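Local coordinates for protein NUDIX hydrolase (Jonesia denitrificans, PDB 4KTB) that is of unknown function but belongs to the Nudix superfamily and may hydrolyse diadenosine tetraphosphate or a related nucleotide, at residues L39-A44 / D128-A133; R72-G77 / G174-L179; P109-V114 / L136-P141. All coordinates share one frame; numbering follows the deposited sequence.

Contact 1. Residues L39-A44 / D128-A133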
ATOM      1  N   LEU A  39      14.664  16.007   7.289  1.00 12.42           N
ATOM      2  CA  LEU A  39      13.509  16.465   8.039  1.00 12.53           C
ATOM      3  C   LEU A  39      12.318  15.620   7.652  1.00 10.52           C
ATOM      4  O   LEU A  39      12.170  15.258   6.488  1.00  6.34           O
ATOM      5  CB  LEU A  39      13.218  17.925   7.712  1.00 12.88           C
ATOM      6  CG  LEU A  39      14.421  18.822   7.935  1.00 15.41           C
ATOM      7  CD1 LEU A  39      14.201  20.232   7.396  1.00 12.68           C
ATOM      8  CD2 LEU A  39      14.719  18.831   9.416  1.00 16.46           C
ATOM      9  N   VAL A  40      11.467  15.325   8.632  1.00 11.66           N
ATOM     10  CA  VAL A  40      10.219  14.606   8.375  1.00  9.14           C
ATOM     11  C   VAL A  40       9.142  15.574   7.896  1.00  6.95           C
ATOM     12  O   VAL A  40       8.793  16.536   8.583  1.00  8.16           O
ATOM     13  CB  VAL A  40       9.708  13.863   9.610  1.00  5.70           C
ATOM     14  CG1 VAL A  40       8.459  13.089   9.260  1.00  6.16           C
ATOM     15  CG2 VAL A  40      10.774  12.915  10.121  1.00  5.85           C
ATOM     16  N   TYR A  41       8.624  15.298   6.708  1.00  5.46           N
ATOM     17  CA  TYR A  41       7.637  16.130   6.054  1.00  5.41           C
ATOM     18  C   TYR A  41       6.395  15.323   5.740  1.00  5.08           C
ATOM     19  O   TYR A  41       6.429  14.108   5.770  1.00  4.92           O
ATOM     20  CB  TYR A  41       8.217  16.664   4.740  1.00  5.64           C
ATOM     21  CG  TYR A  41       8.774  18.041   4.901  1.00  6.07           C
ATOM     22  CD1 TYR A  41       9.748  18.299   5.841  1.00  6.35           C
ATOM     23  CD2 TYR A  41       8.291  19.092   4.149  1.00  7.25           C
ATOM     24  CE1 TYR A  41      10.252  19.571   6.006  1.00 12.10           C
ATOM     25  CE2 TYR A  41       8.786  20.368   4.303  1.00 11.96           C
ATOM     26  CZ  TYR A  41       9.766  20.599   5.231  1.00 16.46           C
ATOM     27  OH  TYR A  41      10.263  21.866   5.391  1.00 26.35           O
ATOM     28  N   VAL A  42       5.303  16.017   5.434  1.00 11.49           N
ATOM     29  CA  VAL A  42       4.146  15.397   4.790  1.00 10.30           C
ATOM     30  C   VAL A  42       3.768  16.164   3.529  1.00 10.47           C
ATOM     31  O   VAL A  42       3.984  17.373   3.436  1.00  5.19           O
ATOM     32  CB  VAL A  42       2.886  15.323   5.712  1.00 10.95           C
ATOM     33  CG1 VAL A  42       3.052  14.285   6.827  1.00  6.38           C
ATOM     34  CG2 VAL A  42       2.548  16.701   6.280  1.00 12.42           C
ATOM     35  N   ASP A  43       3.213  15.436   2.566  1.00  8.89           N
ATOM     36  CA  ASP A  43       2.539  16.042   1.435  1.00 10.33           C
ATOM     37  C   ASP A  43       1.131  15.496   1.418  1.00 10.97           C
ATOM     38  O   ASP A  43       0.917  14.294   1.625  1.00 11.47           O
ATOM     39  CB  ASP A  43       3.231  15.695   0.113  1.00 13.99           C
ATOM     40  CG  ASP A  43       4.508  16.483  -0.112  1.00 18.02           C
ATOM     41  OD1 ASP A  43       4.418  17.629  -0.577  1.00 18.32           O
ATOM     42  OD2 ASP A  43       5.603  15.950   0.157  1.00 19.72           O
ATOM     43  N   ALA A  44       0.172  16.387   1.206  1.00  9.63           N
ATOM     44  CA  ALA A  44      -1.213  15.983   1.061  1.00  7.59           C
ATOM     45  C   ALA A  44      -1.676  16.443  -0.301  1.00  6.92           C
ATOM     46  O   ALA A  44      -1.559  17.619  -0.619  1.00 13.18           O
ATOM     47  CB  ALA A  44      -2.055  16.609   2.136  1.00 10.22           C
ATOM     48  N   ASP A 128      14.770  20.264  -3.060  1.00 16.71           N
ATOM     49  CA  ASP A 128      14.458  21.404  -2.218  1.00 16.44           C
ATOM     50  C   ASP A 128      15.763  22.119  -1.939  1.00 15.61           C
ATOM     51  O   ASP A 128      16.753  21.497  -1.568  1.00 17.24           O
ATOM     52  CB  ASP A 128      13.834  20.928  -0.908  1.00 18.70           C
ATOM     53  CG  ASP A 128      13.151  22.041  -0.150  1.00 24.21           C
ATOM     54  OD1 ASP A 128      13.793  23.089   0.127  1.00 23.72           O
ATOM     55  OD2 ASP A 128      11.952  21.869   0.147  1.00 22.60           O
ATOM     56  N   ASP A 129      15.779  23.428  -2.117  1.00 17.34           N
ATOM     57  CA  ASP A 129      17.038  24.134  -2.019  1.00 23.29           C
ATOM     58  C   ASP A 129      17.410  24.439  -0.572  1.00 21.48           C
ATOM     59  O   ASP A 129      18.490  24.960  -0.320  1.00 27.11           O
ATOM     60  CB  ASP A 129      17.018  25.408  -2.866  1.00 33.36           C
ATOM     61  CG  ASP A 129      16.331  26.561  -2.165  1.00 46.90           C
ATOM     62  OD1 ASP A 129      15.088  26.509  -2.010  1.00 51.15           O
ATOM     63  OD2 ASP A 129      17.028  27.529  -1.774  1.00 52.11           O
ATOM     64  N   ARG A 130      16.545  24.101   0.381  1.00 20.22           N
ATOM     65  CA  ARG A 130      16.823  24.433   1.777  1.00 22.23           C
ATOM     66  C   ARG A 130      17.192  23.206   2.585  1.00 21.42           C
ATOM     67  O   ARG A 130      17.915  23.295   3.574  1.00 25.45           O
ATOM     68  CB  ARG A 130      15.609  25.086   2.453  1.00 26.10           C
ATOM     69  CG  ARG A 130      14.768  25.981   1.573  1.00 30.43           C
ATOM     70  CD  ARG A 130      13.366  26.132   2.149  1.00 32.74           C
ATOM     71  NE  ARG A 130      12.463  25.050   1.742  1.00 35.61           N
ATOM     72  CZ  ARG A 130      11.249  24.848   2.255  1.00 39.35           C
ATOM     73  NH1 ARG A 130      10.788  25.650   3.203  1.00 39.88           N
ATOM     74  NH2 ARG A 130      10.493  23.843   1.824  1.00 39.81           N
ATOM     75  N   HIS A 131      16.684  22.057   2.179  1.00 13.69           N
ATOM     76  CA  HIS A 131      16.773  20.916   3.054  1.00 13.52           C
ATOM     77  C   HIS A 131      16.775  19.579   2.348  1.00 12.80           C
ATOM     78  O   HIS A 131      16.544  19.491   1.143  1.00 16.53           O
ATOM     79  CB  HIS A 131      15.630  20.957   4.079  1.00 15.58           C
ATOM     80  CG  HIS A 131      14.257  21.018   3.472  1.00 15.88           C
ATOM     81  ND1 HIS A 131      13.355  22.012   3.783  1.00 17.50           N
ATOM     82  CD2 HIS A 131      13.622  20.197   2.604  1.00 16.50           C
ATOM     83  CE1 HIS A 131      12.226  21.805   3.127  1.00 15.12           C
ATOM     84  NE2 HIS A 131      12.357  20.707   2.408  1.00 15.61           N
ATOM     85  N   HIS A 132      17.072  18.546   3.129  1.00  8.08           N
ATOM     86  CA  HIS A 132      16.774  17.186   2.764  1.00  7.42           C
ATOM     87  C   HIS A 132      15.506  16.858   3.524  1.00 12.15           C
ATOM     88  O   HIS A 132      15.531  16.768   4.754  1.00  9.96           O
ATOM     89  CB  HIS A 132      17.905  16.263   3.200  1.00 10.80           C
ATOM     90  CG  HIS A 132      17.644  14.790   2.972  1.00  8.24           C
ATOM     91  ND1 HIS A 132      18.541  13.829   3.330  1.00  6.90           N
ATOM     92  CD2 HIS A 132      16.589  14.155   2.401  1.00  6.31           C
ATOM     93  CE1 HIS A 132      18.050  12.628   3.011  1.00  7.07           C
ATOM     94  NE2 HIS A 132      16.878  12.805   2.456  1.00  6.02           N
ATOM     95  N   ALA A 133      14.403  16.705   2.790  1.00 10.50           N
ATOM     96  CA  ALA A 133      13.136  16.322   3.388  1.00  8.85           C
ATOM     97  C   ALA A 133      12.699  14.957   2.877  1.00 11.32           C
ATOM     98  O   ALA A 133      12.708  14.680   1.675  1.00 12.61           O
ATOM     99  CB  ALA A 133      12.064  17.355   3.135  1.00  7.13           C
TER
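Tyr41 and His131 reach toward each other tip to tip, the hydroxyl OH of Tyr41 lying 3.0 Å from CE1 of His131. The ring planes are inclined at 48° with centroids 4.7 Å apart, an oblique pairing.

Apolar contacts come from two more side chains. The methyl CB of Ala133 rests over a face of the Tyr41 ring, a CH-pi contact 3.9 Å from its centroid. Leu39 crosses His131 at about a right angle, CD1 coming to 3.7 Å from His131 CB.

The backbone link is Leu39 N to His132 O, 2.8 Å. It opens the parallel pairing of strands 39-49 and 133-141, part of the mixed sheet of the Nudix fold, with Leu39 bridging to Ala133.

Ionic contacts hold the loop before that strand. Arg130 grips Asp128 side-on, NE to OD1 (2.9 Å) and NH2 to OD2 (3.0 Å), both on syn lone pairs. OD1 also takes Arg130 N on its anti lone pair, an Asx turn. The imidazole of His132 is engaged across a subunit interface, ND1 bonding to His82 N of the second subunit.

Contact 2. Residues R72-G77 / G174-L179; sequences RALVSG and GGQDML. With NA (sodium ion), chain E.
Strand 75-78 leads toward helix 85-97, which from its place in the chain probably corresponds to the helix of the Nudix box. Leu74, in the break between strands 70-73 and 75-78, meets the first turn of helix 176-186. Leu74 and Gln176 carry the contact: their side chains slide past each other in opposite directions, Leu74 CD1 lying 3.9 Å from Gln176 CD. The end of Gln176 lies between Leu74 and Asp43. CD2 of Leu179 adds a second touch on Leu74 CD1, at 3.9 Å. An alanine at Gln176 would probably leave Leu74 CG and CD1 without the packing of the amide and open a gap between Leu74 and the start of the helix. Gly175, whose positive phi favours glycine, occupies the N-cap position, and its O accepts from Leu179 N at 3.2 Å.

Ser76 O binds a sodium ion at 2.3 Å. Five waters complete the coordination, water 4 being the most distant at 2.9 Å; water 1 also accepts from Ser76 N at 3.1 Å. On the helix side, Leu179 packs on Thr113, Ala115 and Tyr117 of strand 113-118. On the other side Leu74 touches Val45 of strand 39-49, and Val75 and Gly77 pair through their backbones with Ala44 and Val42 of that strand.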
ATOM      1  N   ARG A  72       2.548  26.401  -8.477  1.00 20.66           N
ATOM      2  CA  ARG A  72       1.382  25.680  -7.989  1.00 22.97           C
ATOM      3  C   ARG A  72       1.855  24.584  -7.037  1.00 22.26           C
ATOM      4  O   ARG A  72       2.777  23.829  -7.370  1.00 23.84           O
ATOM      5  CB  ARG A  72       0.584  25.084  -9.154  1.00 21.57           C
ATOM      6  CG  ARG A  72      -0.158  26.116  -9.984  1.00 21.20           C
ATOM      7  CD  ARG A  72      -0.795  25.477 -11.188  1.00 21.69           C
ATOM      8  NE  ARG A  72      -1.737  26.367 -11.858  1.00 23.21           N
ATOM      9  CZ  ARG A  72      -1.385  27.272 -12.758  1.00 35.26           C
ATOM     10  NH1 ARG A  72      -2.304  28.041 -13.311  1.00 26.42           N
ATOM     11  NH2 ARG A  72      -0.112  27.397 -13.109  1.00 37.58           N
ATOM     12  N   ALA A  73       1.224  24.496  -5.868  1.00 16.87           N
ATOM     13  CA  ALA A  73       1.731  23.667  -4.773  1.00 19.78           C
ATOM     14  C   ALA A  73       0.711  22.714  -4.171  1.00 18.35           C
ATOM     15  O   ALA A  73      -0.463  23.051  -4.025  1.00 14.22           O
ATOM     16  CB  ALA A  73       2.318  24.543  -3.666  1.00 20.50           C
ATOM     17  N   LEU A  74       1.191  21.533  -3.796  1.00 18.34           N
ATOM     18  CA  LEU A  74       0.433  20.607  -2.975  1.00 17.30           C
ATOM     19  C   LEU A  74       0.369  21.139  -1.545  1.00 17.44           C
ATOM     20  O   LEU A  74       0.895  22.206  -1.234  1.00 16.53           O
ATOM     21  CB  LEU A  74       1.115  19.244  -2.991  1.00 10.96           C
ATOM     22  CG  LEU A  74       1.264  18.666  -4.398  1.00 11.31           C
ATOM     23  CD1 LEU A  74       2.087  17.386  -4.390  1.00 10.69           C
ATOM     24  CD2 LEU A  74      -0.092  18.377  -4.952  1.00 11.15           C
ATOM     25  N   VAL A  75      -0.275  20.398  -0.660  1.00 16.32           N
ATOM     26  CA  VAL A  75      -0.261  20.784   0.737  1.00 13.77           C
ATOM     27  C   VAL A  75       0.894  20.042   1.408  1.00 16.43           C
ATOM     28  O   VAL A  75       0.925  18.814   1.429  1.00 15.66           O
ATOM     29  CB  VAL A  75      -1.613  20.500   1.390  1.00 15.50           C
ATOM     30  CG1 VAL A  75      -1.521  20.563   2.924  1.00 13.02           C
ATOM     31  CG2 VAL A  75      -2.662  21.477   0.841  1.00 10.54           C
ATOM     32  N   SER A  76       1.858  20.797   1.928  1.00 10.94           N
ATOM     33  CA  SER A  76       3.156  20.227   2.265  1.00 10.99           C
ATOM     34  C   SER A  76       3.830  20.930   3.436  1.00 11.87           C
ATOM     35  O   SER A  76       3.786  22.152   3.552  1.00 12.94           O
ATOM     36  CB  SER A  76       4.071  20.289   1.042  1.00 32.11           C
ATOM     37  OG  SER A  76       5.388  19.884   1.362  1.00 33.95           O
ATOM     38  N   GLY A  77       4.468  20.153   4.300  1.00 11.59           N
ATOM     39  CA  GLY A  77       5.152  20.749   5.421  1.00 12.64           C
ATOM     40  C   GLY A  77       5.724  19.769   6.418  1.00 12.35           C
ATOM     41  O   GLY A  77       5.485  18.562   6.359  1.00 11.19           O
ATOM     42  N   GLY A 174      10.371  21.551  -7.397  1.00 17.99           N
ATOM     43  CA  GLY A 174      11.027  20.488  -6.674  1.00 17.17           C
ATOM     44  C   GLY A 174      10.502  19.105  -7.004  1.00 18.91           C
ATOM     45  O   GLY A 174      10.575  18.196  -6.168  1.00 16.93           O
ATOM     46  N   GLY A 175       9.966  18.948  -8.213  1.00 17.82           N
ATOM     47  CA  GLY A 175       9.464  17.662  -8.660  1.00 19.65           C
ATOM     48  C   GLY A 175       8.073  17.291  -8.179  1.00 19.35           C
ATOM     49  O   GLY A 175       7.635  16.147  -8.362  1.00 20.34           O
ATOM     50  N   GLN A 176       7.371  18.242  -7.571  1.00 10.75           N
ATOM     51  CA  GLN A 176       6.008  18.005  -7.117  1.00 10.33           C
ATOM     52  C   GLN A 176       5.056  17.680  -8.260  1.00 14.37           C
ATOM     53  O   GLN A 176       3.988  17.105  -8.042  1.00 14.58           O
ATOM     54  CB  GLN A 176       5.480  19.190  -6.316  1.00 10.35           C
ATOM     55  CG  GLN A 176       6.091  19.317  -4.926  1.00 23.06           C
ATOM     56  CD  GLN A 176       5.108  19.828  -3.887  1.00 18.91           C
ATOM     57  OE1 GLN A 176       4.983  19.252  -2.800  1.00 15.50           O
ATOM     58  NE2 GLN A 176       4.411  20.918  -4.209  1.00 13.73           N
ATOM     59  N   ASP A 177       5.430  18.050  -9.480  1.00 11.72           N
ATOM     60  CA  ASP A 177       4.618  17.667 -10.624  1.00 12.73           C
ATOM     61  C   ASP A 177       4.626  16.153 -10.729  1.00 12.61           C
ATOM     62  O   ASP A 177       3.603  15.538 -11.004  1.00 16.57           O
ATOM     63  CB  ASP A 177       5.110  18.313 -11.916  1.00 13.49           C
ATOM     64  CG  ASP A 177       6.587  18.147 -12.118  1.00 23.29           C
ATOM     65  OD1 ASP A 177       7.336  18.186 -11.120  1.00 23.09           O
ATOM     66  OD2 ASP A 177       7.012  17.982 -13.280  1.00 23.46           O
HETATM   67  N   MSE A 178       5.779  15.548 -10.484  0.62 11.57           N
HETATM   68  CA  MSE A 178       5.877  14.098 -10.525  0.62 13.37           C
HETATM   69  C   MSE A 178       5.127  13.445  -9.371  0.62 14.40           C
HETATM   70  O   MSE A 178       4.454  12.426  -9.545  0.62 15.52           O
HETATM   71  CB  MSE A 178       7.335  13.666 -10.484  0.62 12.13           C
HETATM   72  CG  MSE A 178       7.509  12.165 -10.406  0.62 10.90           C
HETATM   73 SE   MSE A 178       6.572  11.191 -11.824  0.62 20.23          SE
HETATM   74  CE  MSE A 178       7.224  12.134 -13.420  0.62 20.46           C
ATOM     75  N   LEU A 179       5.255  14.030  -8.185  1.00 12.63           N
ATOM     76  CA  LEU A 179       4.550  13.509  -7.018  1.00 13.28           C
ATOM     77  C   LEU A 179       3.046  13.544  -7.282  1.00 13.95           C
ATOM     78  O   LEU A 179       2.309  12.631  -6.895  1.00 13.01           O
ATOM     79  CB  LEU A 179       4.903  14.314  -5.769  1.00 10.59           C
ATOM     80  CG  LEU A 179       4.246  13.850  -4.471  1.00  7.86           C
ATOM     81  CD1 LEU A 179       4.530  12.395  -4.219  1.00  7.51           C
ATOM     82  CD2 LEU A 179       4.752  14.694  -3.313  1.00  7.58           C
TER
HETATM   83 NA    NA E 201       3.367  24.391   3.489  1.00 20.42          NA
HETATM   84  O   HOH W   1       2.219  23.878   1.485  1.00 23.33           O
HETATM   85  O   HOH W   2       1.699  23.922   5.021  1.00 10.41           O
HETATM   86  O   HOH W   3       4.732  24.679   1.692  1.00 22.59           O
HETATM   87  O   HOH W   4       1.807  26.645   2.703  1.00 35.04           O
HETATM   88  O   HOH W   5       4.904  25.059   5.207  1.00 13.65           O

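Contact 3. Residues P109-V114 / L136-P141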
ATOM      1  N   PRO A 109      -1.744   4.888   8.269  1.00  9.36           N
ATOM      2  CA  PRO A 109      -0.508   5.662   8.180  1.00  8.73           C
ATOM      3  C   PRO A 109       0.332   5.330   6.944  1.00  8.70           C
ATOM      4  O   PRO A 109       1.334   5.992   6.710  1.00  8.02           O
ATOM      5  CB  PRO A 109       0.244   5.276   9.460  1.00  8.14           C
ATOM      6  CG  PRO A 109      -0.252   3.925   9.789  1.00  6.76           C
ATOM      7  CD  PRO A 109      -1.708   3.933   9.394  1.00  9.35           C
ATOM      8  N   GLN A 110      -0.069   4.342   6.155  1.00  5.99           N
ATOM      9  CA  GLN A 110       0.696   4.007   4.963  1.00  7.63           C
ATOM     10  C   GLN A 110       0.535   5.069   3.880  1.00  9.25           C
ATOM     11  O   GLN A 110      -0.556   5.251   3.356  1.00 11.68           O
ATOM     12  CB  GLN A 110       0.255   2.665   4.381  1.00  8.58           C
ATOM     13  CG  GLN A 110       1.117   2.238   3.190  1.00  6.94           C
ATOM     14  CD  GLN A 110       0.643   0.948   2.564  1.00 13.97           C
ATOM     15  OE1 GLN A 110      -0.562   0.728   2.418  1.00 17.23           O
ATOM     16  NE2 GLN A 110       1.582   0.083   2.193  1.00 11.79           N
ATOM     17  N   PRO A 111       1.625   5.759   3.520  1.00  6.88           N
ATOM     18  CA  PRO A 111       1.433   6.754   2.463  1.00  9.05           C
ATOM     19  C   PRO A 111       1.361   6.072   1.124  1.00  7.33           C
ATOM     20  O   PRO A 111       1.680   4.896   1.017  1.00  5.45           O
ATOM     21  CB  PRO A 111       2.702   7.598   2.542  1.00  7.37           C
ATOM     22  CG  PRO A 111       3.745   6.627   3.000  1.00  4.59           C
ATOM     23  CD  PRO A 111       3.028   5.682   3.960  1.00  5.80           C
ATOM     24  N   PHE A 112       0.951   6.797   0.100  1.00  7.90           N
ATOM     25  CA  PHE A 112       0.966   6.189  -1.202  1.00  9.43           C
ATOM     26  C   PHE A 112       2.392   6.169  -1.738  1.00 10.96           C
ATOM     27  O   PHE A 112       2.712   5.399  -2.640  1.00  7.27           O
ATOM     28  CB  PHE A 112      -0.018   6.876  -2.145  1.00 14.60           C
ATOM     29  CG  PHE A 112       0.493   8.146  -2.751  1.00 18.74           C
ATOM     30  CD1 PHE A 112       1.255   8.125  -3.913  1.00 19.06           C
ATOM     31  CD2 PHE A 112       0.173   9.364  -2.189  1.00 19.73           C
ATOM     32  CE1 PHE A 112       1.710   9.295  -4.477  1.00 21.49           C
ATOM     33  CE2 PHE A 112       0.624  10.539  -2.753  1.00 21.23           C
ATOM     34  CZ  PHE A 112       1.393  10.504  -3.897  1.00 20.56           C
ATOM     35  N   THR A 113       3.255   7.005  -1.180  1.00  5.25           N
ATOM     36  CA  THR A 113       4.670   6.974  -1.545  1.00  6.20           C
ATOM     37  C   THR A 113       5.452   7.751  -0.533  1.00  8.64           C
ATOM     38  O   THR A 113       4.888   8.350   0.370  1.00  8.56           O
ATOM     39  CB  THR A 113       4.979   7.605  -2.932  1.00  8.29           C
ATOM     40  OG1 THR A 113       6.302   7.247  -3.327  1.00  8.42           O
ATOM     41  CG2 THR A 113       4.944   9.112  -2.855  1.00  9.51           C
ATOM     42  N   VAL A 114       6.764   7.716  -0.692  1.00 12.29           N
ATOM     43  CA  VAL A 114       7.643   8.572   0.058  1.00  6.43           C
ATOM     44  C   VAL A 114       8.449   9.386  -0.937  1.00  4.74           C
ATOM     45  O   VAL A 114       9.099   8.837  -1.815  1.00 19.11           O
ATOM     46  CB  VAL A 114       8.566   7.779   0.958  1.00  4.31           C
ATOM     47  CG1 VAL A 114       9.519   8.716   1.667  1.00  4.24           C
ATOM     48  CG2 VAL A 114       7.761   6.964   1.974  1.00  4.21           C
ATOM     49  N   LEU A 136       6.191  11.829   3.658  1.00  8.52           N
ATOM     50  CA  LEU A 136       5.128  10.831   3.536  1.00  9.54           C
ATOM     51  C   LEU A 136       3.928  11.456   2.845  1.00  9.52           C
ATOM     52  O   LEU A 136       3.308  12.387   3.366  1.00 11.75           O
ATOM     53  CB  LEU A 136       4.704  10.327   4.913  1.00 12.44           C
ATOM     54  CG  LEU A 136       5.810   9.630   5.691  1.00 10.38           C
ATOM     55  CD1 LEU A 136       5.362   9.309   7.106  1.00 12.43           C
ATOM     56  CD2 LEU A 136       6.203   8.364   4.988  1.00 11.94           C
ATOM     57  N   ALA A 137       3.606  10.950   1.661  1.00  8.03           N
ATOM     58  CA  ALA A 137       2.633  11.624   0.824  1.00  8.28           C
ATOM     59  C   ALA A 137       1.301  10.926   0.916  1.00 10.50           C
ATOM     60  O   ALA A 137       1.233   9.703   0.897  1.00  9.70           O
ATOM     61  CB  ALA A 137       3.111  11.692  -0.615  1.00  5.27           C
ATOM     62  N   TYR A 138       0.237  11.707   1.020  1.00  5.54           N
ATOM     63  CA  TYR A 138      -1.088  11.128   1.041  1.00  5.87           C
ATOM     64  C   TYR A 138      -2.024  11.875   0.111  1.00 12.38           C
ATOM     65  O   TYR A 138      -1.877  13.070  -0.113  1.00 13.98           O
ATOM     66  CB  TYR A 138      -1.661  11.138   2.460  1.00 11.10           C
ATOM     67  CG  TYR A 138      -0.808  10.456   3.506  1.00  6.59           C
ATOM     68  CD1 TYR A 138       0.239  11.130   4.105  1.00  7.93           C
ATOM     69  CD2 TYR A 138      -1.066   9.151   3.912  1.00  8.27           C
ATOM     70  CE1 TYR A 138       1.015  10.535   5.068  1.00  6.86           C
ATOM     71  CE2 TYR A 138      -0.285   8.537   4.888  1.00  7.91           C
ATOM     72  CZ  TYR A 138       0.757   9.249   5.457  1.00  7.90           C
ATOM     73  OH  TYR A 138       1.558   8.699   6.415  1.00  7.67           O
ATOM     74  N   ILE A 139      -2.985  11.149  -0.440  1.00 13.44           N
ATOM     75  CA  ILE A 139      -4.116  11.766  -1.106  1.00 10.17           C
ATOM     76  C   ILE A 139      -5.178  12.045  -0.050  1.00 11.67           C
ATOM     77  O   ILE A 139      -5.633  11.125   0.648  1.00 11.10           O
ATOM     78  CB  ILE A 139      -4.721  10.819  -2.132  1.00 10.75           C
ATOM     79  CG1 ILE A 139      -3.776  10.642  -3.316  1.00  7.80           C
ATOM     80  CG2 ILE A 139      -6.054  11.333  -2.629  1.00 15.06           C
ATOM     81  CD1 ILE A 139      -4.194   9.517  -4.229  1.00 18.24           C
ATOM     82  N   VAL A 140      -5.592  13.302   0.063  1.00  7.87           N
ATOM     83  CA  VAL A 140      -6.569  13.673   1.076  1.00 14.77           C
ATOM     84  C   VAL A 140      -7.846  14.251   0.460  1.00 14.54           C
ATOM     85  O   VAL A 140      -7.838  15.349  -0.105  1.00 13.98           O
ATOM     86  CB  VAL A 140      -5.995  14.650   2.106  1.00 13.49           C
ATOM     87  CG1 VAL A 140      -7.011  14.859   3.228  1.00 12.84           C
ATOM     88  CG2 VAL A 140      -4.672  14.138   2.678  1.00 11.93           C
ATOM     89  N   PRO A 141      -8.946  13.487   0.537  1.00 13.66           N
ATOM     90  CA  PRO A 141     -10.174  14.095   0.043  1.00 16.08           C
ATOM     91  C   PRO A 141     -10.590  15.133   1.065  1.00 15.53           C
ATOM     92  O   PRO A 141     -10.357  14.932   2.265  1.00 12.72           O
ATOM     93  CB  PRO A 141     -11.168  12.923   0.012  1.00 14.23           C
ATOM     94  CG  PRO A 141     -10.296  11.675   0.004  1.00 10.24           C
ATOM     95  CD  PRO A 141      -9.127  12.065   0.871  1.00 12.20           C
TER
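Pro111 lies over a face of the Tyr138 ring, its CB 4.0 Å from the centroid and 18° off the ring normal, in a CH-pi contact displaced toward the rim. CG of Tyr138 stands anti to the carbonyl carbon (chi1 -56°), and the OH at the far end of the ring donates to Pro109 O at 2.7 Å from a position 40° out of the carbonyl plane. That bond fixes the OH end of the side chain and ties the Pro109 carbonyl to strand 133-141. The neighbouring proline ring atom, CG of Pro111, is 3.6 Å from Leu136 CD2, the two side chains crossing at a slant. The same methyl packs against Val114 CG2 at 3.7 Å, Val114 and Leu136 lying side by side and pointing the same way as an antiparallel non-hydrogen-bonded pair.

Phe112 packs on the side of the strand that carries Ala137. Its CE2 touches Ala137 CB at 3.5 Å, while Tyr138 CA sits at the ring edge. Backbone bonds Phe112 N to Ala137 O (3.0 Å) and Ala137 N to Thr113 O (3.2 Å) tie the segments.

The sheet thus lies between two helices, as in the alpha-beta-alpha Nudix sandwich: Tyr138 packs on Val85 and Leu89 of helix 85-97, Phe112 and Thr113 on helix 176-186.

Strand 39-49 joins the three contacts. Contact 1 meets contact 2 through probable backbone bonds Val42 N to Gly77 O (2.7 Å) and Ala44 N to Val75 O (2.6 Å), and contact 3 through Asp43 O to Tyr138 N (2.7 Å). The Asp43 carboxylate reaches Ser76, weakly, and Tyr117. Contacts 2 and 3 meet at Leu179, whose CD1 lies 3.7 Å from Phe112 CZ and 3.9 Å from Ala137 CB. The sodium ion belongs to contact 2. In contact 1 the side chain of Tyr41 is about 7 Å from the bound sodium ion. In contact 3 the side chain of Ala137 is about 13 Å from the bound sodium ion. Contacts 1 and 3 both also touch the second subunit.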